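Local coordinates for agmatinase (Deinococcus radiodurans, PDB 1WOH), which probably hydrolyses agmatine to putrescine and urea, as a member of the arginase family that binds two manganese ions per subunit, at residues L34-D39 / G84-P89. Numbering follows the deposited sequence.
Sequences LGVPFD and GDVILP
Gly35 is gripped through both backbone polar atoms by residues 84-86, at the end of the neighbouring strand. Its N donates to Gly84 O at 2.9 Å, nearly straight at 171°, and its O accepts from Val86 N, also 2.9 Å away: a parallel bridge between Gly35 and Asp85. The Asp85 carboxylate lies against Gly35, OD1 standing 3.2 Å from Gly35 CA, on the side where a CB would lie. With Asp85 CG anti to the carbonyl carbon (chi1 -67°), the carboxylate also reaches Pro37, OD2 being 3.9 Å from Pro37 CG. On the other face, Val86 CG2 meets Leu34 CD2 at 3.9 Å and Val36 CG2 at 4.0 Å, with helix 93-108 packing over all three side chains. Farther along both chains, the inverse gamma turn centred on Pro37 bends the backbone, and Leu88 CD1 reaches across to Pro37 CG, to Pro37 O and to Phe38 CB, 3.7 Å away, near the plane of the Phe38 ring at its edge. Farther out, Arg56 forms a salt bridge to Asp85 OD1, while Gly11 N of the second subunit is hydrogen-bonded to OD2. An alanine in place of Asp85 would probably leave Arg56 without this countercharge and Gly11 N of the second subunit without this acceptor. One buried carboxylate thus ties the edge of the arginase-fold parallel sheet to the subunit interface, its charge probably balanced by Arg56.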
ATOM      1  N   LEU A  34     -21.048  -7.425  19.564  1.00 12.07           N
ATOM      2  CA  LEU A  34     -19.971  -7.690  20.508  1.00 10.75           C
ATOM      3  C   LEU A  34     -18.776  -8.104  19.674  1.00 11.38           C
ATOM      4  O   LEU A  34     -18.889  -8.989  18.817  1.00  9.81           O
ATOM      5  CB  LEU A  34     -20.342  -8.829  21.470  1.00 12.46           C
ATOM      6  CG  LEU A  34     -19.210  -9.220  22.435  1.00 12.41           C
ATOM      7  CD1 LEU A  34     -19.010  -8.114  23.451  1.00 13.41           C
ATOM      8  CD2 LEU A  34     -19.542 -10.524  23.133  1.00 12.23           C
ATOM      9  N   GLY A  35     -17.637  -7.463  19.913  1.00 10.89           N
ATOM     10  CA  GLY A  35     -16.450  -7.788  19.146  1.00 12.44           C
ATOM     11  C   GLY A  35     -15.502  -8.724  19.863  1.00 12.24           C
ATOM     12  O   GLY A  35     -15.420  -8.718  21.094  1.00 12.34           O
ATOM     13  N   VAL A  36     -14.787  -9.530  19.080  1.00 10.76           N
ATOM     14  CA  VAL A  36     -13.818 -10.483  19.604  1.00 10.79           C
ATOM     15  C   VAL A  36     -12.559 -10.352  18.740  1.00  9.47           C
ATOM     16  O   VAL A  36     -12.354 -11.129  17.804  1.00 10.77           O
ATOM     17  CB  VAL A  36     -14.353 -11.927  19.512  1.00 11.18           C
ATOM     18  CG1 VAL A  36     -13.406 -12.872  20.245  1.00 10.63           C
ATOM     19  CG2 VAL A  36     -15.766 -12.006  20.102  1.00 11.85           C
ATOM     20  N   PRO A  37     -11.701  -9.360  19.052  1.00 11.19           N
ATOM     21  CA  PRO A  37     -10.450  -9.067  18.336  1.00 10.37           C
ATOM     22  C   PRO A  37      -9.345 -10.066  18.643  1.00 11.42           C
ATOM     23  O   PRO A  37      -8.298  -9.712  19.181  1.00 13.74           O
ATOM     24  CB  PRO A  37     -10.124  -7.647  18.797  1.00 12.62           C
ATOM     25  CG  PRO A  37     -10.578  -7.662  20.217  1.00 13.76           C
ATOM     26  CD  PRO A  37     -11.904  -8.404  20.160  1.00 11.61           C
ATOM     27  N   PHE A  38      -9.599 -11.314  18.266  1.00 10.63           N
ATOM     28  CA  PHE A  38      -8.691 -12.428  18.515  1.00 11.72           C
ATOM     29  C   PHE A  38      -8.297 -13.072  17.192  1.00 10.89           C
ATOM     30  O   PHE A  38      -9.161 -13.554  16.465  1.00 10.03           O
ATOM     31  CB  PHE A  38      -9.429 -13.444  19.396  1.00 10.72           C
ATOM     32  CG  PHE A  38      -8.623 -14.655  19.766  1.00 13.47           C
ATOM     33  CD1 PHE A  38      -7.969 -14.718  20.989  1.00 15.15           C
ATOM     34  CD2 PHE A  38      -8.562 -15.755  18.913  1.00 14.20           C
ATOM     35  CE1 PHE A  38      -7.267 -15.864  21.368  1.00 16.00           C
ATOM     36  CE2 PHE A  38      -7.861 -16.913  19.278  1.00 15.32           C
ATOM     37  CZ  PHE A  38      -7.214 -16.963  20.513  1.00 14.87           C
ATOM     38  N   ASP A  39      -7.003 -13.091  16.878  1.00 12.07           N
ATOM     39  CA  ASP A  39      -6.557 -13.711  15.635  1.00 11.05           C
ATOM     40  C   ASP A  39      -5.305 -14.574  15.774  1.00 11.87           C
ATOM     41  O   ASP A  39      -4.694 -14.949  14.768  1.00 11.50           O
ATOM     42  CB  ASP A  39      -6.342 -12.652  14.529  1.00 11.26           C
ATOM     43  CG  ASP A  39      -5.160 -11.720  14.797  1.00 12.08           C
ATOM     44  OD1 ASP A  39      -4.381 -11.958  15.746  1.00 13.34           O
ATOM     45  OD2 ASP A  39      -5.004 -10.739  14.032  1.00 10.66           O
ATOM     46  N   GLY A  84     -19.345  -3.292  22.858  1.00 15.66           N
ATOM     47  CA  GLY A  84     -17.896  -3.191  22.839  1.00 16.85           C
ATOM     48  C   GLY A  84     -17.221  -4.508  22.512  1.00 14.86           C
ATOM     49  O   GLY A  84     -17.806  -5.364  21.842  1.00 12.64           O
ATOM     50  N   ASP A  85     -15.987  -4.672  22.984  1.00 14.96           N
ATOM     51  CA  ASP A  85     -15.222  -5.890  22.731  1.00 15.33           C
ATOM     52  C   ASP A  85     -14.943  -6.683  23.994  1.00 14.56           C
ATOM     53  O   ASP A  85     -14.858  -6.124  25.091  1.00 13.79           O
ATOM     54  CB  ASP A  85     -13.853  -5.575  22.117  1.00 14.78           C
ATOM     55  CG  ASP A  85     -13.936  -5.007  20.717  1.00 16.56           C
ATOM     56  OD1 ASP A  85     -15.001  -5.099  20.073  1.00 18.57           O
ATOM     57  OD2 ASP A  85     -12.904  -4.476  20.254  1.00 17.58           O
ATOM     58  N   VAL A  86     -14.782  -7.988  23.825  1.00 12.92           N
ATOM     59  CA  VAL A  86     -14.432  -8.854  24.937  1.00 14.29           C
ATOM     60  C   VAL A  86     -13.013  -8.408  25.312  1.00 15.97           C
ATOM     61  O   VAL A  86     -12.196  -8.114  24.427  1.00 16.02           O
ATOM     62  CB  VAL A  86     -14.404 -10.342  24.495  1.00 14.09           C
ATOM     63  CG1 VAL A  86     -14.016 -11.244  25.657  1.00 14.94           C
ATOM     64  CG2 VAL A  86     -15.769 -10.746  23.941  1.00 14.17           C
ATOM     65  N   ILE A  87     -12.723  -8.315  26.609  1.00 16.66           N
ATOM     66  CA  ILE A  87     -11.386  -7.923  27.046  1.00 17.71           C
ATOM     67  C   ILE A  87     -10.532  -9.175  27.008  1.00 17.16           C
ATOM     68  O   ILE A  87     -10.657 -10.062  27.849  1.00 16.66           O
ATOM     69  CB  ILE A  87     -11.390  -7.352  28.472  1.00 18.73           C
ATOM     70  CG1 ILE A  87     -12.224  -6.071  28.504  1.00 18.77           C
ATOM     71  CG2 ILE A  87      -9.959  -7.057  28.916  1.00 19.58           C
ATOM     72  CD1 ILE A  87     -12.352  -5.454  29.877  1.00 18.78           C
ATOM     73  N   LEU A  88      -9.661  -9.240  26.012  1.00 15.49           N
ATOM     74  CA  LEU A  88      -8.811 -10.397  25.821  1.00 15.56           C
ATOM     75  C   LEU A  88      -7.427 -10.253  26.422  1.00 15.00           C
ATOM     76  O   LEU A  88      -6.864  -9.160  26.456  1.00 14.48           O
ATOM     77  CB  LEU A  88      -8.657 -10.672  24.327  1.00 17.33           C
ATOM     78  CG  LEU A  88      -9.960 -10.884  23.560  1.00 16.30           C
ATOM     79  CD1 LEU A  88      -9.683 -10.839  22.062  1.00 20.79           C
ATOM     80  CD2 LEU A  88     -10.571 -12.219  23.968  1.00 18.31           C
ATOM     81  N   PRO A  89      -6.868 -11.365  26.914  1.00 13.76           N
ATOM     82  CA  PRO A  89      -5.526 -11.332  27.496  1.00 14.71           C
ATOM     83  C   PRO A  89      -4.595 -11.549  26.310  1.00 15.48           C
ATOM     84  O   PRO A  89      -5.063 -11.691  25.182  1.00 15.41           O
ATOM     85  CB  PRO A  89      -5.527 -12.543  28.407  1.00 15.63           C
ATOM     86  CG  PRO A  89      -6.317 -13.541  27.599  1.00 15.15           C
ATOM     87  CD  PRO A  89      -7.488 -12.693  27.095  1.00 12.39           C
TER